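PDB 1PVM: CBS domain-containing protein from Thermoplasma acidophilum DSM 1728, which is of unknown function but joins a pair of CBS domains to a zinc-ribbon-like domain that binds a metal ion through four cysteines. Local coordinates for residues M81-P86 / L151-G156; G42-D47 / V119-L124; K20-N25 / V32-E37; D96-L101 / T137-S142. All blocks are in the same frame, centred on the assembly; numbering follows the deposited sequence.

Contact 1. Residues M81-P86 / L151-G156; sequences MRKPIP and LCPKCG. With HG (mercury (II) ion), chain D.
Leu151 meets Lys83 and Pro84 where the loop 151-156 of the metal-binding domain comes down on the loop 81-86. One backbone bond joins the two. Leu151 N donates to Lys83 O over 2.9 Å, with an angle of 151° at the hydrogen. Beside this bond the Leu151 side chain lies obliquely across the Pro84 ring. Leu151 CB is 3.6 Å from Pro84 CD. CG of Leu151 is turned anti to its carbonyl carbon (chi1 -56°), which brings CG and CD1 against the CD and CG atoms of the ring. Leu151 CG is 3.7 Å from Pro84 CD. The peptide bond before Pro84 is cis. Lys83 is extended beyond CG. Its NZ passes Pro153 CG at 4.3 Å, a loose contact. The ammonium group is held elsewhere, by Arg78 O and by a salt bridge to Glu184. On the far side of the loop Cys152 points away from 81-86. Its SG, anti to the backbone N (chi1 -179°), binds the mercury ion at 2.5 Å. Cys155 SG binds the same ion at 2.6 Å. A weak bond from Lys154 N to Cys152 SG, 3.3 Å long, adds a second partner to that sulfur. Cys175 and Cys180 complete the four-cysteine site, which holds iron(II) in another crystal of this protein. The segment 81-86 runs between helix 58-65 and strand 87-89. Arg82 packs on that helix, and Met81 touches strands 42-46 and 52-57. The segment 151-156 lies between helix 133-145 and strand 160-164.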
loop_
_atom_site.group_PDB
_atom_site.type_symbol
_atom_site.label_atom_id
_atom_site.label_comp_id
_atom_site.label_asym_id
_atom_site.label_seq_id
_atom_site.Cartn_x
_atom_site.Cartn_y
_atom_site.Cartn_z
ATOM N N MET B 81 11.884 -5.882 4.079
ATOM C CA MET B 81 11.355 -6.819 3.091
ATOM C C MET B 81 10.727 -8.085 3.651
ATOM O O MET B 81 11.037 -8.513 4.762
ATOM C CB MET B 81 12.477 -7.244 2.158
ATOM C CG MET B 81 13.512 -8.117 2.858
ATOM S SD MET B 81 14.975 -8.370 1.862
ATOM C CE MET B 81 15.453 -6.684 1.605
ATOM N N ARG B 82 9.838 -8.686 2.867
ATOM C CA ARG B 82 9.241 -9.955 3.254
ATOM C C ARG B 82 10.377 -10.944 2.995
ATOM O O ARG B 82 10.958 -10.952 1.909
ATOM C CB ARG B 82 8.062 -10.325 2.346
ATOM C CG ARG B 82 6.945 -9.297 2.270
ATOM C CD ARG B 82 6.468 -8.913 3.643
ATOM N NE ARG B 82 5.179 -8.231 3.618
ATOM C CZ ARG B 82 4.583 -7.760 4.705
ATOM N NH1 ARG B 82 5.170 -7.893 5.887
ATOM N NH2 ARG B 82 3.396 -7.175 4.619
ATOM N N LYS B 83 10.708 -11.769 3.980
ATOM C CA LYS B 83 11.777 -12.741 3.803
ATOM C C LYS B 83 11.481 -13.996 4.615
ATOM O O LYS B 83 10.952 -13.906 5.719
ATOM C CB LYS B 83 13.123 -12.132 4.221
ATOM C CG LYS B 83 13.229 -11.695 5.678
ATOM C CD LYS B 83 14.574 -10.999 5.918
ATOM C CE LYS B 83 14.753 -10.553 7.364
ATOM N NZ LYS B 83 16.001 -9.745 7.531
ATOM N N PRO B 84 11.783 -15.186 4.062
ATOM C CA PRO B 84 12.372 -15.437 2.740
ATOM C C PRO B 84 11.424 -14.934 1.658
ATOM O O PRO B 84 10.241 -14.719 1.920
ATOM C CB PRO B 84 12.516 -16.958 2.695
ATOM C CG PRO B 84 12.544 -17.359 4.133
ATOM C CD PRO B 84 11.536 -16.453 4.767
ATOM N N ILE B 85 11.929 -14.764 0.443
ATOM C CA ILE B 85 11.088 -14.256 -0.632
ATOM C C ILE B 85 9.826 -15.091 -0.848
ATOM O O ILE B 85 9.892 -16.312 -0.986
ATOM C CB ILE B 85 11.884 -14.143 -1.975
ATOM C CG1 ILE B 85 11.034 -13.408 -3.016
ATOM C CG2 ILE B 85 12.299 -15.526 -2.482
ATOM C CD1 ILE B 85 11.810 -12.964 -4.249
ATOM N N PRO B 86 8.649 -14.439 -0.828
ATOM C CA PRO B 86 7.384 -15.159 -1.041
ATOM C C PRO B 86 7.391 -15.605 -2.497
ATOM O O PRO B 86 7.738 -14.820 -3.380
ATOM C CB PRO B 86 6.323 -14.092 -0.782
ATOM C CG PRO B 86 6.996 -13.154 0.177
ATOM C CD PRO B 86 8.402 -13.060 -0.373
ATOM N N LEU B 151 10.988 -15.174 8.352
ATOM C CA LEU B 151 11.886 -16.127 8.987
ATOM C C LEU B 151 13.291 -15.578 9.176
ATOM O O LEU B 151 13.775 -14.770 8.377
ATOM C CB LEU B 151 11.923 -17.429 8.182
ATOM C CG LEU B 151 10.544 -18.064 7.960
ATOM C CD1 LEU B 151 10.706 -19.380 7.238
ATOM C CD2 LEU B 151 9.832 -18.270 9.292
ATOM N N CYS B 152 13.932 -16.028 10.251
ATOM C CA CYS B 152 15.277 -15.602 10.609
ATOM C C CYS B 152 16.334 -15.963 9.572
ATOM O O CYS B 152 16.435 -17.115 9.161
ATOM C CB CYS B 152 15.660 -16.225 11.945
ATOM S SG CYS B 152 17.299 -15.746 12.495
ATOM N N PRO B 153 17.146 -14.980 9.145
ATOM C CA PRO B 153 18.191 -15.238 8.150
ATOM C C PRO B 153 19.390 -15.997 8.728
ATOM O O PRO B 153 20.215 -16.521 7.982
ATOM C CB PRO B 153 18.567 -13.836 7.679
ATOM C CG PRO B 153 18.414 -13.033 8.920
ATOM C CD PRO B 153 17.116 -13.551 9.510
ATOM N N LYS B 154 19.478 -16.051 10.056
ATOM C CA LYS B 154 20.584 -16.741 10.712
ATOM C C LYS B 154 20.380 -18.254 10.800
ATOM O O LYS B 154 21.267 -19.021 10.428
ATOM C CB LYS B 154 20.807 -16.168 12.117
ATOM C CG LYS B 154 22.009 -16.761 12.843
ATOM C CD LYS B 154 22.167 -16.159 14.229
ATOM C CE LYS B 154 23.379 -16.723 14.945
ATOM N NZ LYS B 154 23.546 -16.097 16.290
ATOM N N CYS B 155 19.219 -18.686 11.285
ATOM C CA CYS B 155 18.943 -20.114 11.407
ATOM C C CYS B 155 17.954 -20.587 10.346
ATOM O O CYS B 155 17.805 -21.790 10.117
ATOM C CB CYS B 155 18.406 -20.442 12.806
ATOM S SG CYS B 155 16.752 -19.795 13.174
ATOM N N GLY B 156 17.273 -19.634 9.714
ATOM C CA GLY B 156 16.313 -19.955 8.669
ATOM C C GLY B 156 14.993 -20.572 9.100
ATOM O O GLY B 156 14.074 -20.678 8.293
HETATM HG HG HG D . 17.342 -17.504 14.292
#

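Contact 2. Residues G42-D47 / V119-L124; sequences GLVVKD and VGIVTL
In Ile121 the first torsion (chi1 -71°) sets CG1 opposite the carbonyl carbon, and the chain continues straight to CD1. This sends the CD1 methyl across to strand 42-46. Val44 answers with CG2, which likewise stands opposite its own carbonyl carbon, while CG1 is anti to the backbone N (chi1 172°). Both residues have CB directed at the opposite strand. The two side chains do not meet end on. They slide past each other in opposite directions, with Ile121 CD1 3.6 Å from Val44 CG2. Farther back, Ile121 CG1 is 4.0 Å from the same Val44 methyl. Thus one branch of the valine lies along the outer part of the isoleucine. The CD1 methyl also rests near the backbone of Gly42, 3.7 Å from Gly42 O. Gly42 has no side chain, and the isoleucine end comes close to the main chain there. All the touching residues are buried. The side-chain contact is apolar, and one methyl also lies against a backbone carbonyl oxygen. The strand axes approach to 8.6 Å and their directions differ by 142°. This spacing belongs to packed sheets, not to neighbours in one sheet. Strand 42-46 is the middle strand of its sheet, between 21-23 and 52-57. Strand 118-123 is an outer strand of the other sheet within this chain, beside 108-112, where Val119 and Gly120 form a classic beta bulge opposite Val111. The two strands belong to different CBS repeats of one chain. Such packing of sheet on sheet is characteristic of the tandem CBS pair, the Bateman module.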
loop_
_atom_site.group_PDB
_atom_site.type_symbol
_atom_site.label_atom_id
_atom_site.label_comp_id
_atom_site.label_asym_id
_atom_site.label_seq_id
_atom_site.Cartn_x
_atom_site.Cartn_y
_atom_site.Cartn_z
ATOM N N GLY B 42 6.451 -3.431 -5.863
ATOM C CA GLY B 42 6.989 -4.706 -5.443
ATOM C C GLY B 42 8.348 -4.858 -6.087
ATOM O O GLY B 42 8.455 -4.841 -7.310
ATOM N N LEU B 43 9.392 -4.989 -5.274
ATOM C CA LEU B 43 10.746 -5.145 -5.801
ATOM C C LEU B 43 11.371 -6.418 -5.256
ATOM O O LEU B 43 11.164 -6.775 -4.091
ATOM C CB LEU B 43 11.636 -3.962 -5.392
ATOM C CG LEU B 43 11.172 -2.524 -5.680
ATOM C CD1 LEU B 43 12.163 -1.538 -5.065
ATOM C CD2 LEU B 43 11.051 -2.297 -7.176
ATOM N N VAL B 44 12.125 -7.111 -6.101
ATOM C CA VAL B 44 12.815 -8.317 -5.664
ATOM C C VAL B 44 14.112 -7.824 -5.032
ATOM O O VAL B 44 14.749 -6.897 -5.543
ATOM C CB VAL B 44 13.130 -9.253 -6.857
ATOM C CG1 VAL B 44 14.014 -10.416 -6.400
ATOM C CG2 VAL B 44 11.833 -9.774 -7.456
ATOM N N VAL B 45 14.490 -8.424 -3.909
ATOM C CA VAL B 45 15.712 -8.020 -3.222
ATOM C C VAL B 45 16.769 -9.121 -3.264
ATOM O O VAL B 45 16.476 -10.284 -2.983
ATOM C CB VAL B 45 15.438 -7.669 -1.748
ATOM C CG1 VAL B 45 16.682 -7.050 -1.136
ATOM C CG2 VAL B 45 14.249 -6.726 -1.642
ATOM N N LYS B 46 17.996 -8.744 -3.617
ATOM C CA LYS B 46 19.108 -9.687 -3.687
ATOM C C LYS B 46 20.196 -9.300 -2.699
ATOM O O LYS B 46 20.355 -8.117 -2.386
ATOM C CB LYS B 46 19.725 -9.689 -5.086
ATOM C CG LYS B 46 18.932 -10.419 -6.150
ATOM C CD LYS B 46 19.703 -10.413 -7.464
ATOM C CE LYS B 46 19.001 -11.224 -8.540
ATOM N NZ LYS B 46 18.929 -12.665 -8.189
ATOM N N ASP B 47 20.940 -10.288 -2.200
ATOM C CA ASP B 47 22.042 -9.980 -1.295
ATOM C C ASP B 47 23.248 -9.625 -2.161
ATOM O O ASP B 47 23.098 -9.369 -3.356
ATOM C CB ASP B 47 22.366 -11.147 -0.346
ATOM C CG ASP B 47 22.742 -12.436 -1.069
ATOM O OD1 ASP B 47 23.116 -12.386 -2.258
ATOM O OD2 ASP B 47 22.677 -13.510 -0.420
ATOM N N VAL B 119 11.628 -15.566 -11.994
ATOM C CA VAL B 119 11.335 -15.162 -13.363
ATOM C C VAL B 119 10.311 -14.040 -13.489
ATOM O O VAL B 119 10.075 -13.521 -14.578
ATOM C CB VAL B 119 10.880 -16.372 -14.209
ATOM C CG1 VAL B 119 12.040 -17.349 -14.358
ATOM C CG2 VAL B 119 9.676 -17.058 -13.556
ATOM N N GLY B 120 9.702 -13.659 -12.374
ATOM C CA GLY B 120 8.734 -12.583 -12.431
ATOM C C GLY B 120 8.053 -12.331 -11.111
ATOM O O GLY B 120 8.392 -12.931 -10.096
ATOM N N ILE B 121 7.105 -11.404 -11.121
ATOM C CA ILE B 121 6.327 -11.099 -9.934
ATOM C C ILE B 121 4.880 -11.095 -10.392
ATOM O O ILE B 121 4.575 -10.608 -11.482
ATOM C CB ILE B 121 6.684 -9.713 -9.333
ATOM C CG1 ILE B 121 8.073 -9.773 -8.688
ATOM C CG2 ILE B 121 5.626 -9.293 -8.305
ATOM C CD1 ILE B 121 8.503 -8.482 -8.023
ATOM N N VAL B 122 3.999 -11.670 -9.580
ATOM C CA VAL B 122 2.574 -11.703 -9.897
ATOM C C VAL B 122 1.831 -10.957 -8.783
ATOM O O VAL B 122 2.131 -11.122 -7.599
ATOM C CB VAL B 122 2.052 -13.164 -10.024
ATOM C CG1 VAL B 122 2.284 -13.929 -8.729
ATOM C CG2 VAL B 122 0.573 -13.158 -10.406
ATOM N N THR B 123 0.880 -10.118 -9.177
ATOM C CA THR B 123 0.107 -9.319 -8.230
ATOM C C THR B 123 -1.377 -9.629 -8.316
ATOM O O THR B 123 -1.832 -10.299 -9.239
ATOM C CB THR B 123 0.243 -7.822 -8.530
ATOM O OG1 THR B 123 -0.362 -7.548 -9.803
ATOM C CG2 THR B 123 1.709 -7.402 -8.562
ATOM N N LEU B 124 -2.136 -9.114 -7.355
ATOM C CA LEU B 124 -3.577 -9.307 -7.356
ATOM C C LEU B 124 -4.162 -8.705 -8.632
ATOM O O LEU B 124 -5.119 -9.233 -9.189
ATOM C CB LEU B 124 -4.216 -8.627 -6.141
ATOM C CG LEU B 124 -5.750 -8.601 -6.142
ATOM C CD1 LEU B 124 -6.302 -10.022 -6.130
ATOM C CD2 LEU B 124 -6.240 -7.836 -4.930
#

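Contact 3. Residues K20-N25 / V32-E37; sequences KTVNWN and VKIMNE
Val22 and Ile34 supply the closest apolar contact between the strand and the helix. They reach toward each other tip to tip, with Val22 CG1 3.6 Å from Ile34 CD1. A first torsion of -65° swings CG1 of Ile34 away from the carbonyl carbon, and the extended chain carries CD1 out to the valine. The other branch, CG2, serves a second partner. It is 4.0 Å from Lys20 CD, where the lysine chain passes at a slant beside the methyl. This second contact is also apolar: the methylene part of Lys20 does the touching, and the chain bends only at its last torsion. Ile34 therefore sits on two residues, one with each branch.

The two segments share no polar bond; those within each are local. Asn23 OD1 accepts from Asn25 N at 2.9 Å and closes an Asx turn as the strand ends. The donor sits 43° above the carbonyl plane, with an angle of 158° at the hydrogen. In the helix, Asn36 N donates to Val32 O and Glu37 N to Lys33 O.

Neighbours hold both elements. Asn23 ND2 is bonded to Asp48. On the helix, Asn36 ND2 bonds to Ile62 O of the second subunit, and Val32 packs on Ile66 of that subunit. Strand 21-23, helix 28-38 and strand 42-46 form a beta-alpha-beta unit with parallel strands, as expected in a CBS domain.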
loop_
_atom_site.group_PDB
_atom_site.type_symbol
_atom_site.label_atom_id
_atom_site.label_comp_id
_atom_site.label_asym_id
_atom_site.label_seq_id
_atom_site.Cartn_x
_atom_site.Cartn_y
_atom_site.Cartn_z
ATOM N N LYS B 20 11.878 -5.501 -11.235
ATOM C CA LYS B 20 13.129 -4.858 -10.867
ATOM C C LYS B 20 13.696 -5.464 -9.595
ATOM O O LYS B 20 12.951 -5.910 -8.722
ATOM C CB LYS B 20 12.923 -3.352 -10.699
ATOM C CG LYS B 20 12.646 -2.643 -12.019
ATOM C CD LYS B 20 12.593 -1.139 -11.854
ATOM C CE LYS B 20 12.528 -0.448 -13.207
ATOM N NZ LYS B 20 11.384 -0.939 -14.027
ATOM N N THR B 21 15.022 -5.491 -9.513
ATOM C CA THR B 21 15.717 -6.053 -8.366
ATOM C C THR B 21 16.597 -4.982 -7.742
ATOM O O THR B 21 17.189 -4.163 -8.449
ATOM C CB THR B 21 16.615 -7.242 -8.781
ATOM O OG1 THR B 21 15.834 -8.215 -9.486
ATOM C CG2 THR B 21 17.223 -7.902 -7.558
ATOM N N VAL B 22 16.670 -4.991 -6.415
ATOM C CA VAL B 22 17.482 -4.034 -5.677
ATOM C C VAL B 22 18.314 -4.767 -4.631
ATOM O O VAL B 22 17.927 -5.831 -4.148
ATOM C CB VAL B 22 16.605 -2.977 -4.960
ATOM C CG1 VAL B 22 15.991 -2.031 -5.975
ATOM C CG2 VAL B 22 15.515 -3.666 -4.159
ATOM N N ASN B 23 19.461 -4.191 -4.287
ATOM C CA ASN B 23 20.351 -4.781 -3.300
ATOM C C ASN B 23 19.753 -4.656 -1.894
ATOM O O ASN B 23 19.084 -3.673 -1.581
ATOM C CB ASN B 23 21.715 -4.098 -3.381
ATOM C CG ASN B 23 22.695 -4.648 -2.379
ATOM O OD1 ASN B 23 22.831 -4.121 -1.283
ATOM N ND2 ASN B 23 23.374 -5.725 -2.747
ATOM N N TRP B 24 20.008 -5.653 -1.046
ATOM C CA TRP B 24 19.448 -5.663 0.301
ATOM C C TRP B 24 19.909 -4.571 1.266
ATOM O O TRP B 24 19.333 -4.410 2.339
ATOM C CB TRP B 24 19.634 -7.054 0.931
ATOM C CG TRP B 24 21.055 -7.466 1.260
ATOM C CD1 TRP B 24 22.219 -6.874 0.843
ATOM C CD2 TRP B 24 21.441 -8.588 2.065
ATOM N NE1 TRP B 24 23.305 -7.562 1.340
ATOM C CE2 TRP B 24 22.855 -8.616 2.093
ATOM C CE3 TRP B 24 20.725 -9.574 2.766
ATOM C CZ2 TRP B 24 23.571 -9.594 2.799
ATOM C CZ3 TRP B 24 21.435 -10.544 3.468
ATOM C CH2 TRP B 24 22.848 -10.544 3.478
ATOM N N ASN B 25 20.938 -3.819 0.893
ATOM C CA ASN B 25 21.414 -2.737 1.749
ATOM C C ASN B 25 20.917 -1.385 1.239
ATOM O O ASN B 25 21.244 -0.335 1.793
ATOM C CB ASN B 25 22.941 -2.758 1.836
ATOM C CG ASN B 25 23.448 -3.850 2.756
ATOM O OD1 ASN B 25 24.483 -4.469 2.497
ATOM N ND2 ASN B 25 22.725 -4.085 3.846
ATOM N N VAL B 32 12.091 3.203 -2.311
ATOM C CA VAL B 32 10.795 3.805 -2.591
ATOM C C VAL B 32 10.874 4.759 -3.784
ATOM O O VAL B 32 9.896 4.912 -4.515
ATOM C CB VAL B 32 10.248 4.519 -1.336
ATOM C CG1 VAL B 32 9.073 5.402 -1.696
ATOM C CG2 VAL B 32 9.822 3.476 -0.308
ATOM N N LYS B 33 12.031 5.386 -3.997
ATOM C CA LYS B 33 12.193 6.282 -5.142
ATOM C C LYS B 33 11.950 5.472 -6.413
ATOM O O LYS B 33 11.317 5.941 -7.360
ATOM C CB LYS B 33 13.612 6.859 -5.211
ATOM C CG LYS B 33 13.979 7.829 -4.118
ATOM C CD LYS B 33 15.307 8.522 -4.443
ATOM C CE LYS B 33 16.425 7.514 -4.687
ATOM N NZ LYS B 33 17.723 8.157 -5.047
ATOM N N ILE B 34 12.479 4.253 -6.430
ATOM C CA ILE B 34 12.319 3.366 -7.575
ATOM C C ILE B 34 10.848 2.986 -7.735
ATOM O O ILE B 34 10.321 2.954 -8.846
ATOM C CB ILE B 34 13.174 2.090 -7.402
ATOM C CG1 ILE B 34 14.660 2.463 -7.402
ATOM C CG2 ILE B 34 12.875 1.093 -8.518
ATOM C CD1 ILE B 34 15.583 1.298 -7.140
ATOM N N MET B 35 10.180 2.703 -6.623
ATOM C CA MET B 35 8.769 2.342 -6.675
ATOM C C MET B 35 7.913 3.490 -7.215
ATOM O O MET B 35 7.087 3.287 -8.103
ATOM C CB MET B 35 8.255 1.958 -5.286
ATOM C CG MET B 35 8.863 0.704 -4.680
ATOM S SD MET B 35 8.015 0.301 -3.121
ATOM C CE MET B 35 8.199 -1.458 -3.076
ATOM N N ASN B 36 8.113 4.695 -6.682
ATOM C CA ASN B 36 7.327 5.850 -7.114
ATOM C C ASN B 36 7.574 6.227 -8.566
ATOM O O ASN B 36 6.644 6.548 -9.302
ATOM C CB ASN B 36 7.603 7.067 -6.215
ATOM C CG ASN B 36 7.034 6.898 -4.812
ATOM O OD1 ASN B 36 6.084 6.143 -4.607
ATOM N ND2 ASN B 36 7.600 7.614 -3.846
ATOM N N GLU B 37 8.830 6.180 -8.978
ATOM C CA GLU B 37 9.194 6.528 -10.342
ATOM C C GLU B 37 8.562 5.596 -11.373
ATOM O O GLU B 37 8.017 6.045 -12.380
ATOM C CB GLU B 37 10.710 6.478 -10.481
ATOM C CG GLU B 37 11.245 6.954 -11.802
ATOM C CD GLU B 37 12.737 6.735 -11.893
ATOM O OE1 GLU B 37 13.416 6.933 -10.863
ATOM O OE2 GLU B 37 13.230 6.371 -12.980
#

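Contact 4. Residues D96-L101 / T137-S142; sequences DVAAYL and TDILLS
Ile139 contributes the most surface to this contact and meets both Ala98 and Leu101. Its CG1 stands beside the backbone N (chi1 -66°) and its chain is extended (chi2 175°). The CD1 methyl is thereby carried over to helix 94-104. There CD1 rests against Ala98, 3.9 Å from Ala98 CB and equally near Ala98 CA. Behind it, Ile139 CG1 lies 4.0 Å from Ala98 O. The small alanine side chain lets the isoleucine end settle close to the helix backbone.

Leu101 comes next in buried surface. Its CB points at helix 133-145, but its meeting with Ile139 is looser, with Leu101 CD1 4.5 Å from Ile139 CD1. The nearest alpha carbons across the pair are those of Leu101 and Ile139, 6.7 Å apart. The three residues are buried. They join helix 94-104, in the second CBS domain, to helix 133-145, the later one following strand 118-123 and helix 124-127 in the chain. Helix 94-104 links the parallel strands 87-89 and 108-112, the beta-alpha-beta part of a CBS motif. Leu131 also touches Ile139, while Leu127 and Cys109 touch Leu101.

A polar group flanks the apolar patch. Ser102 of the first helix shares hydrogen bonds with Asp138 OD2 and Ser142 OG. On the same helix as these two, Thr137 OG1 bonds to Ser128 OG of the second subunit, and Leu140 and Leu141 pack on Thr125 of that subunit.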
loop_
_atom_site.group_PDB
_atom_site.type_symbol
_atom_site.label_atom_id
_atom_site.label_comp_id
_atom_site.label_asym_id
_atom_site.label_seq_id
_atom_site.Cartn_x
_atom_site.Cartn_y
_atom_site.Cartn_z
ATOM N N ASP B 96 -4.142 -21.643 -7.565
ATOM C CA ASP B 96 -3.113 -22.038 -6.605
ATOM C C ASP B 96 -2.372 -20.809 -6.080
ATOM O O ASP B 96 -1.989 -20.753 -4.913
ATOM C CB ASP B 96 -2.111 -22.982 -7.270
ATOM C CG ASP B 96 -2.764 -24.240 -7.811
ATOM O OD1 ASP B 96 -2.124 -24.935 -8.630
ATOM O OD2 ASP B 96 -3.909 -24.537 -7.415
ATOM N N VAL B 97 -2.165 -19.827 -6.950
ATOM C CA VAL B 97 -1.474 -18.608 -6.555
ATOM C C VAL B 97 -2.353 -17.830 -5.581
ATOM O O VAL B 97 -1.872 -17.302 -4.580
ATOM C CB VAL B 97 -1.151 -17.728 -7.781
ATOM C CG1 VAL B 97 -0.374 -16.484 -7.346
ATOM C CG2 VAL B 97 -0.333 -18.530 -8.775
ATOM N N ALA B 98 -3.646 -17.771 -5.876
ATOM C CA ALA B 98 -4.590 -17.071 -5.017
ATOM C C ALA B 98 -4.554 -17.652 -3.602
ATOM O O ALA B 98 -4.490 -16.911 -2.616
ATOM C CB ALA B 98 -5.999 -17.177 -5.594
ATOM N N ALA B 99 -4.600 -18.978 -3.506
ATOM C CA ALA B 99 -4.567 -19.647 -2.212
ATOM C C ALA B 99 -3.273 -19.338 -1.458
ATOM O O ALA B 99 -3.287 -19.151 -0.242
ATOM C CB ALA B 99 -4.716 -21.150 -2.400
ATOM N N TYR B 100 -2.156 -19.285 -2.183
ATOM C CA TYR B 100 -0.864 -18.992 -1.564
ATOM C C TYR B 100 -0.842 -17.569 -1.019
ATOM O O TYR B 100 -0.428 -17.332 0.114
ATOM C CB TYR B 100 0.276 -19.155 -2.574
ATOM C CG TYR B 100 1.626 -18.757 -2.008
ATOM C CD1 TYR B 100 2.322 -19.598 -1.136
ATOM C CD2 TYR B 100 2.187 -17.518 -2.313
ATOM C CE1 TYR B 100 3.548 -19.211 -0.582
ATOM C CE2 TYR B 100 3.411 -17.120 -1.765
ATOM C CZ TYR B 100 4.083 -17.970 -0.902
ATOM O OH TYR B 100 5.288 -17.572 -0.366
ATOM N N LEU B 101 -1.279 -16.617 -1.831
ATOM C CA LEU B 101 -1.293 -15.232 -1.396
ATOM C C LEU B 101 -2.211 -15.045 -0.185
ATOM O O LEU B 101 -1.817 -14.442 0.808
ATOM C CB LEU B 101 -1.748 -14.322 -2.539
ATOM C CG LEU B 101 -0.841 -14.248 -3.774
ATOM C CD1 LEU B 101 -1.498 -13.362 -4.828
ATOM C CD2 LEU B 101 0.526 -13.701 -3.397
ATOM N N THR B 137 -12.032 -11.159 -3.426
ATOM C CA THR B 137 -12.433 -10.622 -2.128
ATOM C C THR B 137 -11.647 -11.329 -1.013
ATOM O O THR B 137 -11.220 -10.701 -0.038
ATOM C CB THR B 137 -13.948 -10.817 -1.908
ATOM O OG1 THR B 137 -14.658 -10.158 -2.960
ATOM C CG2 THR B 137 -14.385 -10.235 -0.575
ATOM N N ASP B 138 -11.446 -12.637 -1.166
ATOM C CA ASP B 138 -10.699 -13.409 -0.181
ATOM C C ASP B 138 -9.282 -12.864 -0.011
ATOM O O ASP B 138 -8.830 -12.631 1.107
ATOM C CB ASP B 138 -10.623 -14.880 -0.596
ATOM C CG ASP B 138 -9.695 -15.688 0.301
ATOM O OD1 ASP B 138 -9.952 -15.753 1.521
ATOM O OD2 ASP B 138 -8.706 -16.250 -0.211
ATOM N N ILE B 139 -8.580 -12.678 -1.124
ATOM C CA ILE B 139 -7.220 -12.148 -1.083
ATOM C C ILE B 139 -7.212 -10.766 -0.425
ATOM O O ILE B 139 -6.351 -10.474 0.410
ATOM C CB ILE B 139 -6.626 -12.038 -2.507
ATOM C CG1 ILE B 139 -6.446 -13.437 -3.099
ATOM C CG2 ILE B 139 -5.289 -11.295 -2.472
ATOM C CD1 ILE B 139 -5.972 -13.432 -4.549
ATOM N N LEU B 140 -8.177 -9.926 -0.795
ATOM C CA LEU B 140 -8.270 -8.584 -0.226
ATOM C C LEU B 140 -8.484 -8.615 1.288
ATOM O O LEU B 140 -7.840 -7.864 2.024
ATOM C CB LEU B 140 -9.396 -7.793 -0.900
ATOM C CG LEU B 140 -9.124 -7.380 -2.349
ATOM C CD1 LEU B 140 -10.393 -6.823 -2.975
ATOM C CD2 LEU B 140 -7.999 -6.349 -2.384
ATOM N N LEU B 141 -9.373 -9.490 1.749
ATOM C CA LEU B 141 -9.642 -9.608 3.181
ATOM C C LEU B 141 -8.442 -10.189 3.926
ATOM O O LEU B 141 -8.094 -9.740 5.026
ATOM C CB LEU B 141 -10.876 -10.484 3.422
ATOM C CG LEU B 141 -12.209 -9.844 3.021
ATOM C CD1 LEU B 141 -13.341 -10.835 3.238
ATOM C CD2 LEU B 141 -12.440 -8.580 3.839
ATOM N N SER B 142 -7.801 -11.185 3.327
ATOM C CA SER B 142 -6.640 -11.799 3.959
ATOM C C SER B 142 -5.464 -10.833 4.046
ATOM O O SER B 142 -4.692 -10.878 5.001
ATOM C CB SER B 142 -6.216 -13.056 3.199
ATOM O OG SER B 142 -7.157 -14.099 3.386
#

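Contacts 2 and 3 share the sheet around strand 42-46. Their centres are 11 Å apart, and backbone bonds join Val22 to Val44 and Trp24 to Lys46. Contact 4 joins helix 94-104 of the other CBS domain to helix 133-145. Its centre is 17 Å from that of contact 2, and Leu124 CD1 meets Ile139 CD1 at 3.8 Å. Contacts 3 and 4 do not touch: their nearest atoms are about 14 Å apart, on opposite sides of the chain's centre, yet both reach the second subunit. Contact 1 carries the mercury site. It meets contact 2 where Ile85 CD1 lies 4.0 Å from Val44 CG1. Contacts 2, 3 and 4 lie away from the metal cysteines.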